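PDB 4PET: extracellular solute-binding protein, family 7 from Colwellia psychrerythraea, which binds pyruvate together with a calcium ion and probably delivers its solute in the periplasm to a TRAP transporter. Local coordinates for residues Gly38-Ile43 with Ala47-Ala52; Gly114-Glu119 with Ala341-Ser346; Lys134-Gln139 with Ala326-Ser331; Glu166-Leu171 with Glu181-Leu186. All coordinates share one frame; numbering follows the deposited sequence.

Contact 1: residues Gly38-Ile43 with Ala47-Ala52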
loop_
_atom_site.group_PDB
_atom_site.type_symbol
_atom_site.label_atom_id
_atom_site.label_comp_id
_atom_site.label_asym_id
_atom_site.label_seq_id
_atom_site.Cartn_x
_atom_site.Cartn_y
_atom_site.Cartn_z
ATOM N N GLY A 38 -11.286 10.885 19.562
ATOM C CA GLY A 38 -12.644 11.095 20.019
ATOM C C GLY A 38 -13.595 10.107 19.369
ATOM O O GLY A 38 -13.208 9.340 18.490
ATOM N N PRO A 39 -14.862 10.117 19.799
ATOM C CA PRO A 39 -15.867 9.166 19.327
ATOM C C PRO A 39 -16.225 9.409 17.852
ATOM O O PRO A 39 -16.161 10.550 17.408
ATOM C CB PRO A 39 -17.067 9.462 20.241
ATOM C CG PRO A 39 -16.878 10.870 20.667
ATOM C CD PRO A 39 -15.397 11.019 20.830
ATOM N N ASN A 40 -16.600 8.359 17.119
ATOM C CA ASN A 40 -16.941 8.479 15.692
ATOM C C ASN A 40 -15.932 9.267 14.875
ATOM O O ASN A 40 -16.312 10.114 14.060
ATOM C CB ASN A 40 -18.295 9.171 15.527
ATOM C CG ASN A 40 -19.375 8.528 16.352
ATOM O OD1 ASN A 40 -20.034 9.193 17.149
ATOM N ND2 ASN A 40 -19.568 7.231 16.169
ATOM N N PHE A 41 -14.650 9.026 15.113
ATOM C CA PHE A 41 -13.612 9.773 14.426
ATOM C C PHE A 41 -13.405 9.047 13.122
ATOM O O PHE A 41 -13.174 7.833 13.123
ATOM C CB PHE A 41 -12.317 9.771 15.228
ATOM C CG PHE A 41 -11.331 10.804 14.785
ATOM C CD1 PHE A 41 -10.414 10.521 13.791
ATOM C CD2 PHE A 41 -11.323 12.065 15.364
ATOM C CE1 PHE A 41 -9.498 11.476 13.387
ATOM C CE2 PHE A 41 -10.422 13.030 14.955
ATOM C CZ PHE A 41 -9.513 12.737 13.958
ATOM N N PRO A 42 -13.540 9.758 11.991
ATOM C CA PRO A 42 -13.452 8.977 10.741
ATOM C C PRO A 42 -12.054 8.475 10.449
ATOM O O PRO A 42 -11.075 9.093 10.893
ATOM C CB PRO A 42 -13.938 9.953 9.648
ATOM C CG PRO A 42 -14.020 11.323 10.293
ATOM C CD PRO A 42 -14.017 11.140 11.793
ATOM N N ILE A 43 -11.985 7.348 9.726
ATOM C CA ILE A 43 -10.743 6.742 9.237
ATOM C C ILE A 43 -10.006 6.097 10.389
ATOM O O ILE A 43 -9.844 4.864 10.406
ATOM C CB ILE A 43 -9.829 7.728 8.482
ATOM C CG1 ILE A 43 -10.629 8.442 7.371
ATOM C CG2 ILE A 43 -8.619 6.993 7.871
ATOM C CD1 ILE A 43 -9.782 9.385 6.554
ATOM N N ALA A 47 -10.768 2.178 11.551
ATOM C CA ALA A 47 -9.810 1.058 11.630
ATOM C C ALA A 47 -10.010 0.179 12.863
ATOM O O ALA A 47 -9.888 -1.034 12.783
ATOM C CB ALA A 47 -8.373 1.570 11.588
ATOM N N THR A 48 -10.275 0.807 14.005
ATOM C CA THR A 48 -10.568 0.075 15.228
ATOM C C THR A 48 -11.898 -0.683 15.153
ATOM O O THR A 48 -11.991 -1.862 15.515
ATOM C CB THR A 48 -10.529 1.031 16.476
ATOM O OG1 THR A 48 -11.363 2.188 16.270
ATOM C CG2 THR A 48 -9.107 1.494 16.763
ATOM N N LYS A 49 -12.933 -0.012 14.677
ATOM C CA LYS A 49 -14.236 -0.643 14.552
ATOM C C LYS A 49 -14.140 -1.817 13.558
ATOM O O LYS A 49 -14.639 -2.888 13.819
ATOM C CB LYS A 49 -15.265 0.391 14.072
ATOM C CG LYS A 49 -15.729 1.385 15.114
ATOM C CD LYS A 49 -16.667 2.450 14.443
ATOM C CE LYS A 49 -17.037 3.630 15.334
ATOM N NZ LYS A 49 -15.886 4.519 15.740
ATOM N N ASN A 50 -13.531 -1.568 12.402
ATOM C CA ASN A 50 -13.313 -2.592 11.386
ATOM C C ASN A 50 -12.568 -3.796 11.983
ATOM O O ASN A 50 -12.922 -4.949 11.740
ATOM C CB ASN A 50 -12.509 -2.001 10.210
ATOM C CG ASN A 50 -13.305 -0.988 9.400
ATOM O OD1 ASN A 50 -14.522 -0.847 9.576
ATOM N ND2 ASN A 50 -12.623 -0.292 8.490
HETATM N N MSE A 51 -11.556 -3.513 12.794
HETATM C CA MSE A 51 -10.749 -4.564 13.396
HETATM C C MSE A 51 -11.635 -5.378 14.335
HETATM O O MSE A 51 -11.755 -6.603 14.211
HETATM C CB MSE A 51 -9.542 -3.956 14.099
HETATM C CG MSE A 51 -8.584 -4.983 14.716
HETATM SE SE MSE A 51 -9.225 -5.663 16.469
HETATM C CE MSE A 51 -9.223 -4.016 17.535
ATOM N N ALA A 52 -12.321 -4.685 15.235
ATOM C CA ALA A 52 -13.201 -5.332 16.192
ATOM C C ALA A 52 -14.311 -6.149 15.551
ATOM O O ALA A 52 -14.700 -7.196 16.080
ATOM C CB ALA A 52 -13.820 -4.289 17.107
HETATM O O HOH W 1 -17.123 5.714 18.088
HETATM O O HOH W 2 -15.262 6.270 13.370
#

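Contact 2: residues Gly114-Glu119 with Ala341-Ser346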
loop_
_atom_site.group_PDB
_atom_site.type_symbol
_atom_site.label_atom_id
_atom_site.label_comp_id
_atom_site.label_asym_id
_atom_site.label_seq_id
_atom_site.Cartn_x
_atom_site.Cartn_y
_atom_site.Cartn_z
ATOM N N GLY A 114 11.771 10.689 5.401
ATOM C CA GLY A 114 11.841 9.234 5.340
ATOM C C GLY A 114 11.008 8.573 4.260
ATOM O O GLY A 114 10.847 9.099 3.137
HETATM N N MSE A 115 10.495 7.393 4.582
HETATM C CA MSE A 115 9.855 6.549 3.572
HETATM C C MSE A 115 8.407 6.898 3.374
HETATM O O MSE A 115 7.736 7.340 4.314
HETATM C CB MSE A 115 9.967 5.077 3.962
HETATM C CG MSE A 115 11.310 4.525 3.582
HETATM SE SE MSE A 115 11.570 2.693 4.162
HETATM C CE MSE A 115 11.911 3.028 6.015
ATOM N N ILE A 116 7.933 6.722 2.142
ATOM C CA ILE A 116 6.493 6.796 1.882
ATOM C C ILE A 116 5.855 5.517 2.342
ATOM O O ILE A 116 6.562 4.576 2.752
ATOM C CB ILE A 116 6.177 7.074 0.417
ATOM C CG1 ILE A 116 6.696 5.965 -0.500
ATOM C CG2 ILE A 116 6.816 8.388 0.032
ATOM C CD1 ILE A 116 6.334 6.199 -1.984
ATOM N N ALA A 117 4.531 5.454 2.269
ATOM C CA ALA A 117 3.804 4.354 2.899
ATOM C C ALA A 117 4.160 2.988 2.311
ATOM O O ALA A 117 4.369 2.020 3.048
ATOM C CB ALA A 117 2.296 4.587 2.837
ATOM N N SER A 118 4.215 2.898 0.987
ATOM C CA SER A 118 4.420 1.596 0.367
ATOM C C SER A 118 5.812 1.084 0.727
ATOM O O SER A 118 6.019 -0.108 0.911
ATOM C CB SER A 118 4.270 1.706 -1.136
ATOM O OG SER A 118 5.279 2.567 -1.645
ATOM N N GLU A 119 6.760 1.997 0.844
ATOM C CA GLU A 119 8.125 1.653 1.269
ATOM C C GLU A 119 8.162 1.192 2.717
ATOM O O GLU A 119 8.829 0.206 3.064
ATOM C CB GLU A 119 9.042 2.861 1.095
ATOM C CG GLU A 119 9.144 3.331 -0.355
ATOM C CD GLU A 119 9.982 4.559 -0.530
ATOM O OE1 GLU A 119 10.550 4.735 -1.626
ATOM O OE2 GLU A 119 10.055 5.384 0.401
ATOM N N ALA A 341 15.410 3.713 -4.431
ATOM C CA ALA A 341 15.916 3.571 -5.792
ATOM C C ALA A 341 14.843 2.905 -6.671
ATOM O O ALA A 341 14.641 3.279 -7.839
ATOM C CB ALA A 341 17.224 2.771 -5.788
ATOM N N TRP A 342 14.138 1.928 -6.116
ATOM C CA TRP A 342 13.101 1.221 -6.863
ATOM C C TRP A 342 11.856 2.084 -7.060
ATOM O O TRP A 342 11.213 2.059 -8.114
ATOM C CB TRP A 342 12.701 -0.069 -6.134
ATOM C CG TRP A 342 11.431 -0.690 -6.690
ATOM C CD1 TRP A 342 10.282 -0.963 -6.004
ATOM C CD2 TRP A 342 11.186 -1.069 -8.053
ATOM N NE1 TRP A 342 9.349 -1.501 -6.849
ATOM C CE2 TRP A 342 9.870 -1.569 -8.116
ATOM C CE3 TRP A 342 11.955 -1.049 -9.221
ATOM C CZ2 TRP A 342 9.309 -2.055 -9.302
ATOM C CZ3 TRP A 342 11.399 -1.526 -10.396
ATOM C CH2 TRP A 342 10.090 -2.012 -10.435
ATOM N N THR A 343 11.479 2.795 -6.010
ATOM C CA THR A 343 10.385 3.749 -6.096
ATOM C C THR A 343 10.634 4.767 -7.201
ATOM O O THR A 343 9.726 5.091 -7.952
ATOM C CB THR A 343 10.249 4.493 -4.754
ATOM O OG1 THR A 343 9.738 3.586 -3.764
ATOM C CG2 THR A 343 9.342 5.722 -4.892
ATOM N N ASN A 344 11.866 5.273 -7.274
ATOM C CA ASN A 344 12.273 6.242 -8.269
ATOM C C ASN A 344 12.250 5.668 -9.675
ATOM O O ASN A 344 11.880 6.348 -10.622
ATOM C CB ASN A 344 13.713 6.731 -7.997
ATOM C CG ASN A 344 13.795 7.755 -6.861
ATOM O OD1 ASN A 344 12.797 8.330 -6.454
ATOM N ND2 ASN A 344 15.003 7.997 -6.375
ATOM N N LEU A 345 12.690 4.427 -9.819
ATOM C CA LEU A 345 12.750 3.810 -11.132
ATOM C C LEU A 345 11.342 3.451 -11.610
ATOM O O LEU A 345 11.087 3.363 -12.811
ATOM C CB LEU A 345 13.612 2.548 -11.081
ATOM C CG LEU A 345 13.819 1.809 -12.403
ATOM C CD1 LEU A 345 14.557 2.701 -13.413
ATOM C CD2 LEU A 345 14.569 0.493 -12.131
ATOM N N SER A 346 10.435 3.248 -10.664
ATOM C CA SER A 346 9.138 2.659 -10.979
ATOM C C SER A 346 8.036 3.735 -10.863
ATOM O O SER A 346 7.804 4.476 -11.813
ATOM C CB SER A 346 8.872 1.426 -10.086
ATOM O OG SER A 346 8.877 1.771 -8.674
HETATM O O HOH W 3 6.823 3.183 -4.366
#

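Contact 3: residues Lys134-Gln139 with Ala326-Ser331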
loop_
_atom_site.group_PDB
_atom_site.type_symbol
_atom_site.label_atom_id
_atom_site.label_comp_id
_atom_site.label_asym_id
_atom_site.label_seq_id
_atom_site.Cartn_x
_atom_site.Cartn_y
_atom_site.Cartn_z
ATOM N N LYS A 134 9.461 -4.854 18.115
ATOM C CA LYS A 134 9.269 -5.838 19.180
ATOM C C LYS A 134 10.384 -5.701 20.242
ATOM O O LYS A 134 10.121 -5.803 21.451
ATOM C CB LYS A 134 9.284 -7.248 18.564
ATOM C CG LYS A 134 9.175 -8.399 19.566
ATOM C CD LYS A 134 9.256 -9.755 18.830
ATOM C CE LYS A 134 8.793 -10.882 19.706
ATOM N NZ LYS A 134 9.569 -10.963 20.947
ATOM N N LYS A 135 11.619 -5.457 19.787
ATOM C CA LYS A 135 12.741 -5.283 20.731
ATOM C C LYS A 135 12.547 -4.009 21.587
ATOM O O LYS A 135 12.947 -3.969 22.732
ATOM C CB LYS A 135 14.101 -5.187 20.023
ATOM C CG LYS A 135 14.632 -6.463 19.451
ATOM C CD LYS A 135 16.177 -6.474 19.429
ATOM C CE LYS A 135 16.745 -5.739 18.205
ATOM N NZ LYS A 135 17.517 -6.607 17.232
ATOM N N VAL A 136 11.945 -2.974 21.028
ATOM C CA VAL A 136 11.721 -1.740 21.792
ATOM C C VAL A 136 10.564 -1.940 22.763
ATOM O O VAL A 136 10.671 -1.583 23.929
ATOM C CB VAL A 136 11.477 -0.514 20.860
ATOM C CG1 VAL A 136 10.868 0.664 21.633
ATOM C CG2 VAL A 136 12.804 -0.118 20.171
ATOM N N TYR A 137 9.477 -2.545 22.293
ATOM C CA TYR A 137 8.251 -2.606 23.070
ATOM C C TYR A 137 8.154 -3.752 24.068
ATOM O O TYR A 137 7.422 -3.648 25.063
ATOM C CB TYR A 137 7.011 -2.599 22.127
ATOM C CG TYR A 137 6.596 -1.193 21.732
ATOM C CD1 TYR A 137 5.723 -0.454 22.529
ATOM C CD2 TYR A 137 7.080 -0.604 20.585
ATOM C CE1 TYR A 137 5.351 0.816 22.193
ATOM C CE2 TYR A 137 6.711 0.684 20.243
ATOM C CZ TYR A 137 5.859 1.397 21.066
ATOM O OH TYR A 137 5.442 2.683 20.740
ATOM N N ASP A 138 8.895 -4.825 23.822
ATOM C CA ASP A 138 8.866 -6.006 24.708
ATOM C C ASP A 138 9.226 -5.656 26.126
ATOM O O ASP A 138 8.757 -6.301 27.066
ATOM C CB ASP A 138 9.845 -7.111 24.279
ATOM C CG ASP A 138 9.227 -8.105 23.282
ATOM O OD1 ASP A 138 8.002 -8.022 23.013
ATOM O OD2 ASP A 138 9.979 -8.983 22.774
ATOM N N GLN A 139 10.112 -4.688 26.278
ATOM C CA GLN A 139 10.549 -4.291 27.609
ATOM C C GLN A 139 9.370 -3.807 28.452
ATOM O O GLN A 139 9.445 -3.831 29.670
ATOM C CB GLN A 139 11.629 -3.215 27.511
ATOM C CG GLN A 139 11.127 -1.901 26.995
ATOM C CD GLN A 139 12.240 -0.899 26.834
ATOM O OE1 GLN A 139 12.740 -0.350 27.825
ATOM N NE2 GLN A 139 12.647 -0.652 25.584
ATOM N N ALA A 326 20.833 3.903 17.297
ATOM C CA ALA A 326 21.724 3.856 16.149
ATOM C C ALA A 326 21.275 2.716 15.248
ATOM O O ALA A 326 21.236 2.862 14.011
ATOM C CB ALA A 326 23.194 3.713 16.588
ATOM N N GLU A 327 20.884 1.603 15.863
ATOM C CA GLU A 327 20.491 0.432 15.110
ATOM C C GLU A 327 19.225 0.718 14.334
ATOM O O GLU A 327 19.107 0.379 13.143
ATOM C CB GLU A 327 20.271 -0.799 16.008
ATOM C CG GLU A 327 19.986 -2.052 15.167
ATOM C CD GLU A 327 19.665 -3.320 15.972
ATOM O OE1 GLU A 327 19.784 -3.323 17.220
ATOM O OE2 GLU A 327 19.269 -4.325 15.336
ATOM N N ILE A 328 18.269 1.356 14.988
ATOM C CA ILE A 328 17.010 1.634 14.310
ATOM C C ILE A 328 17.213 2.639 13.166
ATOM O O ILE A 328 16.733 2.415 12.061
ATOM C CB ILE A 328 15.944 2.172 15.259
ATOM C CG1 ILE A 328 15.591 1.119 16.306
ATOM C CG2 ILE A 328 14.672 2.507 14.458
ATOM C CD1 ILE A 328 14.853 1.668 17.497
ATOM N N LEU A 329 17.914 3.736 13.428
ATOM C CA LEU A 329 18.151 4.730 12.377
ATOM C C LEU A 329 19.011 4.191 11.215
ATOM O O LEU A 329 18.825 4.592 10.070
ATOM C CB LEU A 329 18.766 5.996 12.922
ATOM C CG LEU A 329 17.871 6.727 13.921
ATOM C CD1 LEU A 329 18.598 7.926 14.430
ATOM C CD2 LEU A 329 16.506 7.125 13.295
ATOM N N LYS A 330 19.951 3.300 11.498
ATOM C CA LYS A 330 20.724 2.690 10.427
ATOM C C LYS A 330 19.856 1.807 9.548
ATOM O O LYS A 330 20.022 1.770 8.326
ATOM C CB LYS A 330 21.870 1.847 10.979
ATOM C CG LYS A 330 22.635 1.095 9.878
ATOM C CD LYS A 330 23.634 0.120 10.460
ATOM C CE LYS A 330 24.896 0.005 9.620
ATOM N NZ LYS A 330 24.636 -0.071 8.157
ATOM N N SER A 331 18.985 1.035 10.171
ATOM C CA SER A 331 18.085 0.185 9.406
ATOM C C SER A 331 17.178 1.036 8.528
ATOM O O SER A 331 16.969 0.710 7.363
ATOM C CB SER A 331 17.244 -0.703 10.327
ATOM O OG SER A 331 16.283 -1.411 9.570
#

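Contact 4: residues Glu166-Leu171 with Glu181-Leu186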
loop_
_atom_site.group_PDB
_atom_site.type_symbol
_atom_site.label_atom_id
_atom_site.label_comp_id
_atom_site.label_asym_id
_atom_site.label_seq_id
_atom_site.Cartn_x
_atom_site.Cartn_y
_atom_site.Cartn_z
ATOM N N GLU A 166 13.624 32.871 10.446
ATOM C CA GLU A 166 13.299 33.766 11.553
ATOM C C GLU A 166 11.811 33.612 11.960
ATOM O O GLU A 166 11.475 33.680 13.137
ATOM C CB GLU A 166 13.640 35.209 11.170
ATOM C CG GLU A 166 13.866 36.130 12.338
ATOM C CD GLU A 166 15.199 35.901 13.036
ATOM O OE1 GLU A 166 15.988 35.041 12.566
ATOM O OE2 GLU A 166 15.451 36.590 14.053
ATOM N N ASP A 167 10.938 33.362 10.987
ATOM C CA ASP A 167 9.520 33.076 11.251
ATOM C C ASP A 167 9.260 31.830 12.082
ATOM O O ASP A 167 8.171 31.674 12.618
ATOM C CB ASP A 167 8.747 32.992 9.933
ATOM C CG ASP A 167 8.802 34.307 9.160
ATOM O OD1 ASP A 167 8.845 35.361 9.822
ATOM O OD2 ASP A 167 8.844 34.290 7.919
ATOM N N LEU A 168 10.243 30.939 12.188
ATOM C CA LEU A 168 10.093 29.749 13.010
ATOM C C LEU A 168 10.430 30.029 14.470
ATOM O O LEU A 168 10.026 29.262 15.355
ATOM C CB LEU A 168 11.001 28.618 12.516
ATOM C CG LEU A 168 10.693 28.013 11.151
ATOM C CD1 LEU A 168 11.734 27.007 10.802
ATOM C CD2 LEU A 168 9.321 27.379 11.155
ATOM N N LYS A 169 11.181 31.103 14.729
ATOM C CA LYS A 169 11.638 31.371 16.093
ATOM C C LYS A 169 10.494 31.811 17.003
ATOM O O LYS A 169 9.835 32.816 16.756
ATOM C CB LYS A 169 12.792 32.383 16.094
ATOM C CG LYS A 169 14.034 31.832 15.405
ATOM C CD LYS A 169 15.216 32.814 15.435
ATOM C CE LYS A 169 16.395 32.313 14.590
ATOM N NZ LYS A 169 16.828 30.932 14.982
ATOM N N GLY A 170 10.231 31.004 18.030
ATOM C CA GLY A 170 9.143 31.280 18.939
ATOM C C GLY A 170 7.804 30.823 18.407
ATOM O O GLY A 170 6.785 30.985 19.073
ATOM N N LEU A 171 7.800 30.241 17.216
ATOM C CA LEU A 171 6.565 29.729 16.648
ATOM C C LEU A 171 6.025 28.592 17.503
ATOM O O LEU A 171 6.675 27.521 17.613
ATOM C CB LEU A 171 6.802 29.177 15.243
ATOM C CG LEU A 171 5.531 28.665 14.575
ATOM C CD1 LEU A 171 4.587 29.810 14.293
ATOM C CD2 LEU A 171 5.844 27.925 13.307
ATOM N N GLU A 181 11.061 17.781 17.287
ATOM C CA GLU A 181 12.426 17.958 17.762
ATOM C C GLU A 181 13.245 18.793 16.773
ATOM O O GLU A 181 14.090 19.599 17.165
ATOM C CB GLU A 181 13.110 16.596 17.976
ATOM C CG GLU A 181 12.328 15.649 18.848
ATOM C CD GLU A 181 12.240 16.131 20.267
ATOM O OE1 GLU A 181 13.312 16.235 20.908
ATOM O OE2 GLU A 181 11.112 16.433 20.723
ATOM N N VAL A 182 13.042 18.529 15.488
ATOM C CA VAL A 182 13.728 19.273 14.450
ATOM C C VAL A 182 13.381 20.773 14.501
ATOM O O VAL A 182 14.281 21.626 14.526
ATOM C CB VAL A 182 13.429 18.674 13.058
ATOM C CG1 VAL A 182 14.086 19.522 11.973
ATOM C CG2 VAL A 182 13.960 17.241 12.972
ATOM N N LEU A 183 12.091 21.106 14.529
ATOM C CA LEU A 183 11.695 22.515 14.557
ATOM C C LEU A 183 12.151 23.199 15.852
ATOM O O LEU A 183 12.490 24.379 15.837
ATOM C CB LEU A 183 10.192 22.678 14.331
ATOM C CG LEU A 183 9.692 22.211 12.945
ATOM C CD1 LEU A 183 8.213 22.527 12.740
ATOM C CD2 LEU A 183 10.517 22.845 11.810
ATOM N N ALA A 184 12.171 22.459 16.963
ATOM C CA ALA A 184 12.687 23.001 18.231
ATOM C C ALA A 184 14.158 23.399 18.079
ATOM O O ALA A 184 14.609 24.419 18.620
ATOM C CB ALA A 184 12.538 21.995 19.343
ATOM N N LYS A 185 14.904 22.615 17.305
ATOM C CA LYS A 185 16.326 22.904 17.125
ATOM C C LYS A 185 16.466 24.229 16.402
ATOM O O LYS A 185 17.451 24.952 16.584
ATOM C CB LYS A 185 17.032 21.771 16.345
ATOM C CG LYS A 185 18.528 22.013 16.104
ATOM C CD LYS A 185 19.132 20.909 15.209
ATOM C CE LYS A 185 20.095 20.017 15.941
ATOM N NZ LYS A 185 21.266 20.789 16.423
ATOM N N LEU A 186 15.449 24.569 15.607
ATOM C CA LEU A 186 15.422 25.838 14.890
ATOM C C LEU A 186 14.668 26.951 15.652
ATOM O O LEU A 186 14.406 28.005 15.111
ATOM C CB LEU A 186 14.807 25.643 13.496
ATOM C CG LEU A 186 15.644 24.765 12.561
ATOM C CD1 LEU A 186 14.880 24.458 11.284
ATOM C CD2 LEU A 186 16.962 25.447 12.250
HETATM O O HOH W 4 15.212 29.473 12.714
#

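Contact 1: residues Gly38-Ile43 with Ala47-Ala52
The first turn of helix 44-58 and the loop leading into it meet here, with I43 as the N-cap residue and A47 as the first partner four residues on. A47 N donates to I43 O at 3.1 Å, the i to i+4 bond with which the helical pattern begins. The bond is somewhat bent, with 147° at the hydrogen, and the donor stands 33° out of the plane of the carbonyl. The methyl group of A47 lies at van der Waals distance from the same I43 oxygen. The amide I43 N is bonded to the carboxylate of D46, which is the N3-to-N-cap half of a capping box; isoleucine has no polar side-chain atom to return the second half.

Farther out, K49 reaches back along the loop. Its chain runs extended and then bends only at the last torsion (chi4 65°), which brings NZ to 4.1 Å from N40 CA, without a direct hydrogen bond across the contact; two waters bridge the distance. Water 1 accepts from K49 NZ at 2.9 Å and likewise from N40 N at 2.9 Å. Water 2 accepts from K49 NZ at 3.0 Å and donates to F41 O at 2.6 Å. A weak bond from the ammonium group to G45 O adds a direct link to the helix start. The I43 side chain packs against M272, S276 and A279 of helix 255-290, about 10 Å from the bound pyruvate, while the ring of F41 rests on the calcium ligand W212 and makes a cation-pi contact with R220.

Contact 2: residues Gly114-Glu119 with Ala341-Ser346
The nearest CA atoms across the contact, those of E119 and T343, are 8.0 Å apart, so the start of helix 117-126 and helix 323-353 are joined across a side-chain gap. One short direct bond spans it: T343 OG1 donates to E119 OE1 at 2.6 Å. The two side chains cross at about a right angle, and the hydroxyl meets the carboxylate oxygen on its anti side, 20° out of the carboxylate plane. With OG1 anti to its carbonyl carbon (chi1 -71°), T343 points the hydroxyl at E119 OE1, while T343 CG2 lies 4.2 Å from I116 CD1, a loose methyl-methyl approach beside the polar bond. The hydroxyl is used twice, since water 3 donates to T343 OG1 at 3.0 Å and also lies 3.2 Å from S118 OG.

The other carboxylate oxygen turns back on its own helix. I116 N, at the N-cap, donates to E119 OE2 at 3.1 Å, the N3-to-N-cap half of a capping box, and R340 makes a salt bridge to that same oxygen. Both the arginine and the helix start would be expected to favour a charged carboxylate in this buried place. Helix 323-353 also packs on M115 through L332, Y335 and K336. Helix 255-290 of the second subunit lies alongside, its M277 on T343 and its Y273 on S118, and D347 of that subunit's helix 323-353 packs on I116.

Contact 3: residues Lys134-Gln139 with Ala326-Ser331
K135 and E327 approach each other at about a right angle, and so do V136 and I328 beside them: two crossed pairs, one charged and one apolar, join helix 129-137 to helix 323-353. E327 has CG anti to its backbone N (chi1 -175°) and an extended chain, which sends the carboxylate straight out from its helix. K135 comes to it along a crooked path, bent at both of its last torsions, and presents NZ to E327 OE2 at 3.4 Å. The salt bridge is long and its hydrogen bond weak; E327 OE1 is farther off, 4.0 Å from K135 NZ, so the ammonium group favours one oxygen.

The apolar pair meets by single methyl groups. V136 CG2 lies 3.8 Å from I328 CD1, the end of the isoleucine chain touching one branch of the valine. These contacts set the C-terminal helix of the solute-binding fold against the helix that precedes strand 142-149, an outermost strand of the five-stranded sheet. V136 is buried, and its side chain is about 11 Å from that of Y96, which binds pyruvate, whereas the ion pair lies toward the surface.

Two side-chain bonds stay within 134-139. Q139 NE2 donates to V136 O at 2.7 Å, in the plane of that carbonyl and on a lone pair. K134 NZ meets the syn lone pair of D138 OD2 at 2.7 Å in a salt bridge. From helix 323-353, E327 and S331 also rest on L132, and S331 OG is bonded to the indole nitrogen of W123.

Contact 4: residues Glu166-Leu171 with Glu181-Leu186
The carbonyl oxygen L186 O, just past the end of helix 177-185, takes a hydrogen bond from water 4 at 2.9 Å, and that water in turn accepts from K169 NZ at 3.1 Å. With K169 NZ 3.8 Å from L186 O the ammonium group is too far for a direct bond, and the water makes up the difference. A bend at chi4 (-54°) ends an otherwise straight lysine chain and turns NZ toward the water.

Beside this water link three leucines meet. L168 CD1 touches L186 CD1 at 4.1 Å and, more loosely, L183 CD2 at 4.5 Å; the L168 and L186 side chains meet at a slant. The helix belongs to a beta-alpha-beta unit of strand 172-174, helix 177-185 and strand 189-191, the two strands being parallel neighbours in one sheet, and L168, in the loop just before the first strand, packs against the end of that helix. The type II turn L168 to L171, with G170 at positive phi, leads into the first strand, and backbone bonds of G170 with G187 and L171 with K189 continue the strand pairing. L186 also packs on I307 of helix 301-321, and the L183 side chain is about 7 Å from that of E211, a calcium ligand.

The four contacts differ in depth and in chemistry. Contact 2 is wholly buried and rests on a short, direct carboxylate-hydroxyl bond, with the second subunit packed around it. The other three are partly buried and pair an inner apolar or backbone portion with an outer lysine: in contacts 1 and 4 water bridges the lysine to the facing segment, while contact 3 has a long salt bridge. Contacts 2 and 3 share helix 323-353, which meets two successive helices, 117-126 and 129-137, in contacts whose centres are 22 Å apart. Contacts 1 and 4 are local in sequence and lie on opposite sides of the chain's centre, one at a helix start, the other at a helix end.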